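Local structure of pilin (6T8S) at residues Asp22-Asp36 against Leu50-Lys63. The protein is the major type IV pilin of Clostridioides difficile, the subunit that probably polymerises into the surface pili of the bacterium. Numbering follows the deposited sequence.
Sequences DYSSVKSAALSYYSD and LSVLETYMESLPDK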
ATOM      1  N   ASP A  22      -5.612  -4.899  -5.411  1.00 19.45           N
ATOM      2  CA  ASP A  22      -4.565  -5.507  -4.549  1.00 19.63           C
ATOM      3  C   ASP A  22      -4.782  -5.067  -3.099  1.00 19.25           C
ATOM      4  O   ASP A  22      -4.718  -5.929  -2.216  1.00 20.05           O
ATOM      5  CB  ASP A  22      -3.164  -5.158  -5.057  1.00 19.48           C
ATOM      6  CG  ASP A  22      -2.792  -5.808  -6.376  1.00 22.09           C
ATOM      7  OD1 ASP A  22      -3.510  -6.756  -6.805  1.00 20.45           O
ATOM      8  OD2 ASP A  22      -1.773  -5.370  -6.968  1.00 20.64           O
ATOM      9  N   TYR A  23      -5.002  -3.778  -2.862  1.00 19.99           N
ATOM     10  CA  TYR A  23      -5.222  -3.201  -1.511  1.00 20.77           C
ATOM     11  C   TYR A  23      -6.379  -3.941  -0.816  1.00 20.55           C
ATOM     12  O   TYR A  23      -6.250  -4.354   0.345  1.00 20.39           O
ATOM     13  CB  TYR A  23      -5.477  -1.698  -1.634  1.00 21.46           C
ATOM     14  CG  TYR A  23      -5.950  -1.049  -0.361  1.00 22.87           C
ATOM     15  CD1 TYR A  23      -5.019  -0.692   0.590  1.00 23.85           C
ATOM     16  CD2 TYR A  23      -7.289  -0.811  -0.097  1.00 26.59           C
ATOM     17  CE1 TYR A  23      -5.398  -0.112   1.784  1.00 26.90           C
ATOM     18  CE2 TYR A  23      -7.687  -0.203   1.093  1.00 28.30           C
ATOM     19  CZ  TYR A  23      -6.730   0.138   2.037  1.00 27.20           C
ATOM     20  OH  TYR A  23      -7.011   0.726   3.240  1.00 32.46           O
ATOM     21  N   SER A  24      -7.500  -4.097  -1.525  0.60 21.43           N
ATOM     22  CA  SER A  24      -8.728  -4.739  -0.998  0.60 22.26           C
ATOM     23  C   SER A  24      -8.457  -6.198  -0.607  0.60 21.79           C
ATOM     24  O   SER A  24      -8.853  -6.599   0.518  0.60 23.68           O
ATOM     25  CB  SER A  24      -9.852  -4.641  -1.997  0.60 21.87           C
ATOM     26  OG  SER A  24     -11.028  -5.156  -1.422  0.60 22.77           O
ATOM     27  N   SER A  25      -7.810  -6.962  -1.488  1.00 21.93           N
ATOM     28  CA  SER A  25      -7.462  -8.389  -1.275  1.00 21.86           C
ATOM     29  C   SER A  25      -6.510  -8.522  -0.079  1.00 21.76           C
ATOM     30  O   SER A  25      -6.714  -9.404   0.759  1.00 21.79           O
ATOM     31  CB  SER A  25      -6.890  -8.997  -2.527  1.00 22.38           C
ATOM     32  OG  SER A  25      -7.883  -9.112  -3.545  1.00 22.85           O
ATOM     33  N   VAL A  26      -5.478  -7.689  -0.018  1.00 20.57           N
ATOM     34  CA  VAL A  26      -4.471  -7.747   1.078  1.00 20.23           C
ATOM     35  C   VAL A  26      -5.154  -7.349   2.391  1.00 20.92           C
ATOM     36  O   VAL A  26      -4.847  -7.974   3.427  1.00 20.99           O
ATOM     37  CB  VAL A  26      -3.252  -6.857   0.771  1.00 20.39           C
ATOM     38  CG1 VAL A  26      -2.335  -6.739   1.978  1.00 20.82           C
ATOM     39  CG2 VAL A  26      -2.493  -7.374  -0.432  1.00 20.84           C
ATOM     40  N   LYS A  27      -6.018  -6.335   2.367  1.00 20.40           N
ATOM     41  CA  LYS A  27      -6.697  -5.847   3.592  1.00 22.54           C
ATOM     42  C   LYS A  27      -7.534  -6.987   4.195  1.00 22.80           C
ATOM     43  O   LYS A  27      -7.504  -7.150   5.427  1.00 21.74           O
ATOM     44  CB  LYS A  27      -7.560  -4.616   3.313  1.00 23.05           C
ATOM     45  CG  LYS A  27      -8.275  -4.074   4.540  1.00 24.89           C
ATOM     46  CD  LYS A  27      -8.860  -2.705   4.366  1.00 28.53           C
ATOM     47  CE  LYS A  27      -9.684  -2.295   5.566  1.00 31.96           C
ATOM     48  NZ  LYS A  27     -10.534  -1.132   5.249  1.00 35.53           N
ATOM     49  N   SER A  28      -8.293  -7.716   3.377  1.00 24.39           N
ATOM     50  CA  SER A  28      -9.173  -8.819   3.849  1.00 26.32           C
ATOM     51  C   SER A  28      -8.324  -9.928   4.489  1.00 25.28           C
ATOM     52  O   SER A  28      -8.656 -10.397   5.620  1.00 23.10           O
ATOM     53  CB  SER A  28     -10.029  -9.347   2.720  1.00 29.47           C
ATOM     54  OG  SER A  28     -11.038 -10.196   3.239  1.00 37.19           O
ATOM     55  N   ALA A  29      -7.235 -10.315   3.823  1.00 23.87           N
ATOM     56  CA  ALA A  29      -6.293 -11.349   4.308  1.00 23.09           C
ATOM     57  C   ALA A  29      -5.652 -10.875   5.618  1.00 22.19           C
ATOM     58  O   ALA A  29      -5.503 -11.714   6.550  1.00 22.69           O
ATOM     59  CB  ALA A  29      -5.258 -11.658   3.253  1.00 22.76           C
ATOM     60  N   ALA A  30      -5.246  -9.604   5.696  1.00 22.24           N
ATOM     61  CA  ALA A  30      -4.560  -9.059   6.893  1.00 22.09           C
ATOM     62  C   ALA A  30      -5.519  -9.098   8.090  1.00 22.13           C
ATOM     63  O   ALA A  30      -5.079  -9.416   9.202  1.00 22.20           O
ATOM     64  CB  ALA A  30      -4.068  -7.662   6.646  1.00 21.73           C
ATOM     65  N   LEU A  31      -6.779  -8.732   7.875  1.00 22.60           N
ATOM     66  CA  LEU A  31      -7.784  -8.714   8.973  1.00 24.83           C
ATOM     67  C   LEU A  31      -7.986 -10.134   9.516  1.00 24.58           C
ATOM     68  O   LEU A  31      -8.115 -10.280  10.756  1.00 25.05           O
ATOM     69  CB  LEU A  31      -9.077  -8.076   8.466  1.00 25.22           C
ATOM     70  CG  LEU A  31      -9.047  -6.552   8.410  1.00 27.83           C
ATOM     71  CD1 LEU A  31     -10.168  -6.027   7.536  1.00 29.86           C
ATOM     72  CD2 LEU A  31      -9.116  -5.949   9.810  1.00 30.01           C
ATOM     73  N   SER A  32      -8.028 -11.136   8.628  0.60 24.75           N
ATOM     74  CA  SER A  32      -8.116 -12.584   8.971  0.60 24.74           C
ATOM     75  C   SER A  32      -6.937 -12.979   9.868  0.60 25.59           C
ATOM     76  O   SER A  32      -7.166 -13.499  10.986  0.60 26.36           O
ATOM     77  CB  SER A  32      -8.141 -13.456   7.743  0.60 25.02           C
ATOM     78  OG  SER A  32      -9.390 -13.403   7.084  0.60 23.49           O
ATOM     79  N   TYR A  33      -5.716 -12.753   9.383  1.00 24.82           N
ATOM     80  CA  TYR A  33      -4.465 -13.045  10.131  1.00 24.75           C
ATOM     81  C   TYR A  33      -4.564 -12.391  11.512  1.00 23.75           C
ATOM     82  O   TYR A  33      -4.270 -13.059  12.514  1.00 26.09           O
ATOM     83  CB  TYR A  33      -3.254 -12.574   9.323  1.00 25.07           C
ATOM     84  CG  TYR A  33      -1.900 -12.797   9.959  1.00 24.11           C
ATOM     85  CD1 TYR A  33      -1.508 -12.085  11.083  1.00 26.11           C
ATOM     86  CD2 TYR A  33      -0.986 -13.670   9.401  1.00 23.85           C
ATOM     87  CE1 TYR A  33      -0.255 -12.263  11.651  1.00 24.64           C
ATOM     88  CE2 TYR A  33       0.276 -13.853   9.952  1.00 25.83           C
ATOM     89  CZ  TYR A  33       0.644 -13.139  11.079  1.00 26.42           C
ATOM     90  OH  TYR A  33       1.875 -13.306  11.652  1.00 26.29           O
ATOM     91  N   TYR A  34      -4.945 -11.116  11.570  1.00 23.94           N
ATOM     92  CA  TYR A  34      -4.994 -10.330  12.830  1.00 27.14           C
ATOM     93  C   TYR A  34      -6.005 -10.978  13.789  1.00 28.98           C
ATOM     94  O   TYR A  34      -5.680 -11.190  14.980  1.00 27.99           O
ATOM     95  CB  TYR A  34      -5.351  -8.873  12.539  1.00 29.20           C
ATOM     96  CG  TYR A  34      -5.313  -7.953  13.733  1.00 30.65           C
ATOM     97  CD1 TYR A  34      -4.443  -8.167  14.789  1.00 32.24           C
ATOM     98  CD2 TYR A  34      -6.125  -6.838  13.777  1.00 35.03           C
ATOM     99  CE1 TYR A  34      -4.390  -7.305  15.869  1.00 34.59           C
ATOM    100  CE2 TYR A  34      -6.083  -5.959  14.847  1.00 38.24           C
ATOM    101  CZ  TYR A  34      -5.218  -6.197  15.900  1.00 36.37           C
ATOM    102  OH  TYR A  34      -5.191  -5.328  16.950  1.00 38.01           O
ATOM    103  N   SER A  35      -7.183 -11.332  13.275  1.00 29.25           N
ATOM    104  CA  SER A  35      -8.246 -11.997  14.077  1.00 29.53           C
ATOM    105  C   SER A  35      -7.748 -13.347  14.611  1.00 28.41           C
ATOM    106  O   SER A  35      -8.083 -13.691  15.769  1.00 29.81           O
ATOM    107  CB  SER A  35      -9.522 -12.155  13.294  1.00 31.16           C
ATOM    108  OG  SER A  35     -10.536 -12.665  14.159  1.00 33.02           O
ATOM    109  N   ASP A  36      -6.969 -14.093  13.832  1.00 25.53           N
ATOM    110  CA  ASP A  36      -6.577 -15.487  14.173  1.00 26.73           C
ATOM    111  C   ASP A  36      -5.400 -15.499  15.154  1.00 29.20           C
ATOM    112  O   ASP A  36      -5.343 -16.419  15.974  1.00 28.07           O
ATOM    113  CB  ASP A  36      -6.212 -16.318  12.943  1.00 26.25           C
ATOM    114  CG  ASP A  36      -7.354 -16.543  11.958  1.00 26.61           C
ATOM    115  OD1 ASP A  36      -8.503 -16.137  12.273  1.00 28.14           O
ATOM    116  OD2 ASP A  36      -7.071 -17.110  10.870  1.00 24.74           O
ATOM    117  N   LEU A  50       4.772 -10.289   0.569  1.00 22.86           N
ATOM    118  CA  LEU A  50       3.549 -10.520   1.380  1.00 22.92           C
ATOM    119  C   LEU A  50       3.446 -11.992   1.790  1.00 24.63           C
ATOM    120  O   LEU A  50       2.341 -12.424   2.167  1.00 23.17           O
ATOM    121  CB  LEU A  50       2.349 -10.107   0.522  1.00 22.69           C
ATOM    122  CG  LEU A  50       2.337  -8.637   0.113  1.00 22.60           C
ATOM    123  CD1 LEU A  50       1.181  -8.336  -0.824  1.00 23.74           C
ATOM    124  CD2 LEU A  50       2.296  -7.741   1.340  1.00 22.28           C
ATOM    125  N   SER A  51       4.549 -12.744   1.797  1.00 25.59           N
ATOM    126  CA  SER A  51       4.508 -14.196   2.117  1.00 26.82           C
ATOM    127  C   SER A  51       3.987 -14.436   3.548  1.00 25.94           C
ATOM    128  O   SER A  51       3.466 -15.559   3.799  1.00 23.27           O
ATOM    129  CB  SER A  51       5.853 -14.851   1.855  1.00 29.44           C
ATOM    130  OG  SER A  51       6.773 -14.426   2.835  1.00 34.63           O
ATOM    131  N   VAL A  52       4.062 -13.445   4.453  1.00 24.05           N
ATOM    132  CA  VAL A  52       3.457 -13.533   5.819  1.00 24.95           C
ATOM    133  C   VAL A  52       1.957 -13.881   5.702  1.00 22.96           C
ATOM    134  O   VAL A  52       1.434 -14.583   6.601  1.00 23.44           O
ATOM    135  CB  VAL A  52       3.686 -12.243   6.634  1.00 26.20           C
ATOM    136  CG1 VAL A  52       2.964 -11.046   6.039  1.00 25.63           C
ATOM    137  CG2 VAL A  52       3.308 -12.410   8.100  1.00 26.55           C
ATOM    138  N   LEU A  53       1.287 -13.461   4.625  1.00 21.98           N
ATOM    139  CA  LEU A  53      -0.174 -13.722   4.417  1.00 23.18           C
ATOM    140  C   LEU A  53      -0.430 -14.961   3.549  1.00 22.44           C
ATOM    141  O   LEU A  53      -1.607 -15.161   3.162  1.00 22.63           O
ATOM    142  CB  LEU A  53      -0.810 -12.493   3.765  1.00 22.34           C
ATOM    143  CG  LEU A  53      -0.801 -11.196   4.568  1.00 23.92           C
ATOM    144  CD1 LEU A  53      -1.485 -10.099   3.774  1.00 24.09           C
ATOM    145  CD2 LEU A  53      -1.481 -11.358   5.916  1.00 25.65           C
ATOM    146  N   GLU A  54       0.568 -15.809   3.268  1.00 22.54           N
ATOM    147  CA  GLU A  54       0.452 -16.831   2.190  1.00 24.63           C
ATOM    148  C   GLU A  54      -0.655 -17.858   2.486  1.00 23.42           C
ATOM    149  O   GLU A  54      -1.245 -18.373   1.518  1.00 23.79           O
ATOM    150  CB  GLU A  54       1.761 -17.591   1.992  1.00 28.68           C
ATOM    151  CG  GLU A  54       1.758 -18.449   0.741  1.00 34.63           C
ATOM    152  CD  GLU A  54       3.148 -18.765   0.224  1.00 40.02           C
ATOM    153  OE1 GLU A  54       4.089 -18.784   1.052  1.00 42.83           O
ATOM    154  OE2 GLU A  54       3.282 -18.985  -0.995  1.00 42.44           O
ATOM    155  N   THR A  55      -0.895 -18.200   3.755  1.00 22.40           N
ATOM    156  CA  THR A  55      -1.955 -19.193   4.110  1.00 23.31           C
ATOM    157  C   THR A  55      -3.317 -18.634   3.673  1.00 22.76           C
ATOM    158  O   THR A  55      -4.209 -19.449   3.319  1.00 21.87           O
ATOM    159  CB  THR A  55      -1.906 -19.560   5.599  1.00 27.11           C
ATOM    160  OG1 THR A  55      -0.585 -20.016   5.876  1.00 28.30           O
ATOM    161  CG2 THR A  55      -2.900 -20.638   5.979  1.00 27.21           C
ATOM    162  N   TYR A  56      -3.486 -17.304   3.649  1.00 21.36           N
ATOM    163  CA  TYR A  56      -4.805 -16.627   3.500  1.00 21.81           C
ATOM    164  C   TYR A  56      -5.084 -16.200   2.050  1.00 23.91           C
ATOM    165  O   TYR A  56      -6.223 -15.785   1.778  1.00 23.85           O
ATOM    166  CB  TYR A  56      -4.893 -15.407   4.419  1.00 22.72           C
ATOM    167  CG  TYR A  56      -4.866 -15.740   5.889  1.00 23.56           C
ATOM    168  CD1 TYR A  56      -6.035 -16.018   6.578  1.00 25.16           C
ATOM    169  CD2 TYR A  56      -3.670 -15.813   6.594  1.00 24.17           C
ATOM    170  CE1 TYR A  56      -6.028 -16.322   7.932  1.00 25.47           C
ATOM    171  CE2 TYR A  56      -3.649 -16.128   7.944  1.00 24.50           C
ATOM    172  CZ  TYR A  56      -4.833 -16.379   8.621  1.00 23.93           C
ATOM    173  OH  TYR A  56      -4.830 -16.710   9.951  1.00 24.08           O
ATOM    174  N   MET A  57      -4.092 -16.265   1.155  1.00 22.53           N
ATOM    175  CA  MET A  57      -4.216 -15.731  -0.224  1.00 22.83           C
ATOM    176  C   MET A  57      -3.867 -16.838  -1.216  1.00 24.09           C
ATOM    177  O   MET A  57      -2.783 -17.432  -1.112  1.00 25.75           O
ATOM    178  CB  MET A  57      -3.317 -14.508  -0.437  1.00 23.18           C
ATOM    179  CG  MET A  57      -3.577 -13.413   0.583  1.00 22.38           C
ATOM    180  SD  MET A  57      -2.833 -11.816   0.142  1.00 23.79           S
ATOM    181  CE  MET A  57      -4.003 -11.227  -1.079  1.00 25.37           C
ATOM    182  N   GLU A  58      -4.757 -17.102  -2.163  1.00 24.73           N
ATOM    183  CA  GLU A  58      -4.521 -18.147  -3.188  1.00 26.23           C
ATOM    184  C   GLU A  58      -3.357 -17.702  -4.069  1.00 29.89           C
ATOM    185  O   GLU A  58      -2.549 -18.561  -4.456  1.00 31.66           O
ATOM    186  CB  GLU A  58      -5.778 -18.383  -4.016  1.00 28.13           C
ATOM    187  CG  GLU A  58      -6.904 -18.986  -3.202  1.00 28.29           C
ATOM    188  CD  GLU A  58      -8.064 -19.487  -4.040  1.00 28.26           C
ATOM    189  OE1 GLU A  58      -8.848 -18.664  -4.531  1.00 29.82           O
ATOM    190  OE2 GLU A  58      -8.175 -20.709  -4.189  1.00 30.58           O
ATOM    191  N   SER A  59      -3.275 -16.405  -4.352  1.00 29.94           N
ATOM    192  CA  SER A  59      -2.169 -15.812  -5.141  1.00 32.42           C
ATOM    193  C   SER A  59      -1.704 -14.512  -4.480  1.00 29.49           C
ATOM    194  O   SER A  59      -2.535 -13.616  -4.310  1.00 30.19           O
ATOM    195  CB  SER A  59      -2.606 -15.601  -6.562  1.00 35.80           C
ATOM    196  OG  SER A  59      -1.468 -15.462  -7.397  1.00 43.62           O
ATOM    197  N   LEU A  60      -0.422 -14.413  -4.129  1.00 30.02           N
ATOM    198  CA  LEU A  60       0.133 -13.206  -3.452  1.00 28.89           C
ATOM    199  C   LEU A  60       0.430 -12.135  -4.492  1.00 26.71           C
ATOM    200  O   LEU A  60       1.168 -12.394  -5.436  1.00 24.28           O
ATOM    201  CB  LEU A  60       1.415 -13.570  -2.704  1.00 29.30           C
ATOM    202  CG  LEU A  60       1.234 -14.407  -1.446  1.00 31.19           C
ATOM    203  CD1 LEU A  60       2.582 -14.911  -0.945  1.00 32.70           C
ATOM    204  CD2 LEU A  60       0.514 -13.622  -0.372  1.00 28.76           C
ATOM    205  N   PRO A  61      -0.133 -10.913  -4.361  1.00 25.17           N
ATOM    206  CA  PRO A  61       0.325  -9.772  -5.150  1.00 27.53           C
ATOM    207  C   PRO A  61       1.822  -9.563  -4.875  1.00 27.46           C
ATOM    208  O   PRO A  61       2.242  -9.764  -3.751  1.00 26.65           O
ATOM    209  CB  PRO A  61      -0.518  -8.601  -4.642  1.00 26.56           C
ATOM    210  CG  PRO A  61      -1.751  -9.260  -4.076  1.00 25.76           C
ATOM    211  CD  PRO A  61      -1.251 -10.560  -3.478  1.00 25.63           C
ATOM    212  N   ASP A  62       2.576  -9.184  -5.907  0.70 29.58           N
ATOM    213  CA  ASP A  62       4.059  -9.058  -5.872  0.70 31.67           C
ATOM    214  C   ASP A  62       4.436  -7.581  -6.060  0.70 30.32           C
ATOM    215  O   ASP A  62       5.047  -6.992  -5.143  0.70 30.29           O
ATOM    216  CB  ASP A  62       4.681  -9.964  -6.939  0.70 35.63           C
ATOM    217  CG  ASP A  62       6.193  -9.854  -7.045  0.70 37.70           C
ATOM    218  OD1 ASP A  62       6.847  -9.720  -5.998  0.70 37.99           O
ATOM    219  OD2 ASP A  62       6.698  -9.890  -8.180  0.70 42.56           O
ATOM    220  N   LYS A  63       4.072  -7.009  -7.206  1.00 29.16           N
ATOM    221  CA  LYS A  63       4.409  -5.610  -7.568  1.00 31.65           C
ATOM    222  C   LYS A  63       3.120  -4.867  -7.913  1.00 26.53           C
ATOM    223  O   LYS A  63       2.192  -5.490  -8.487  1.00 24.92           O
ATOM    224  CB  LYS A  63       5.338  -5.544  -8.780  1.00 35.91           C
ATOM    225  CG  LYS A  63       6.749  -6.065  -8.557  1.00 47.01           C
ATOM    226  CD  LYS A  63       7.586  -6.084  -9.832  1.00 53.22           C
ATOM    227  CE  LYS A  63       7.775  -4.721 -10.475  1.00 59.64           C
ATOM    228  NZ  LYS A  63       8.665  -3.845  -9.674  1.00 63.69           N
TER
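Y56 lies along helix 9-37 and grips it from A29 to D36, joining the part of the long N-terminal helix of the type IV pilin fold present in this construct to the loop that leads from it to the first strand of the antiparallel sheet, a loop that by its position corresponds to the αβ-loop of type IV pilins. At the start of the Y56 side chain, CB rests on the methyl of A29, with CB to CB at 3.9 Å. CG hangs anti to the carbonyl carbon (chi1 -65°), which carries the ring onward along the helix, one face laid over the backbone at A29 O and Y33 N. Those two polar atoms are already joined in a helical hydrogen bond, so the ring covers a satisfied pair. Of the ring's two flanks, CD1 meets S32 CB at 3.5 Å, while CE2 approaches Y33 CB at 3.8 Å. At the tip, OH donates a very short hydrogen bond of 2.5 Å to D36 OD2, which lies at the ring edge, in its plane; the carboxylate itself is turned 41° from that plane.

L53 fits its two methyls against successive turns of the helix: CD1 faces V26 CG1, and CD2 reaches A30 CA and Y33 CB. The Y33 side chain crosses that of V52 at about a right angle and sets CE2 3.8 Å from V52 CG2. Further toward the N-terminal end, V26 CG2 meets L50 CD1, and L50 and V52 pack in turn on strand 70-75. D22 slides past P61, its OD2 hydrogen-bonded to Y70 on that strand. Between these regions M57 sets CG 3.6 Å from A29 CB, and the bend at chi3 then brings its terminal methyl CE 3.7 Å from S25 O.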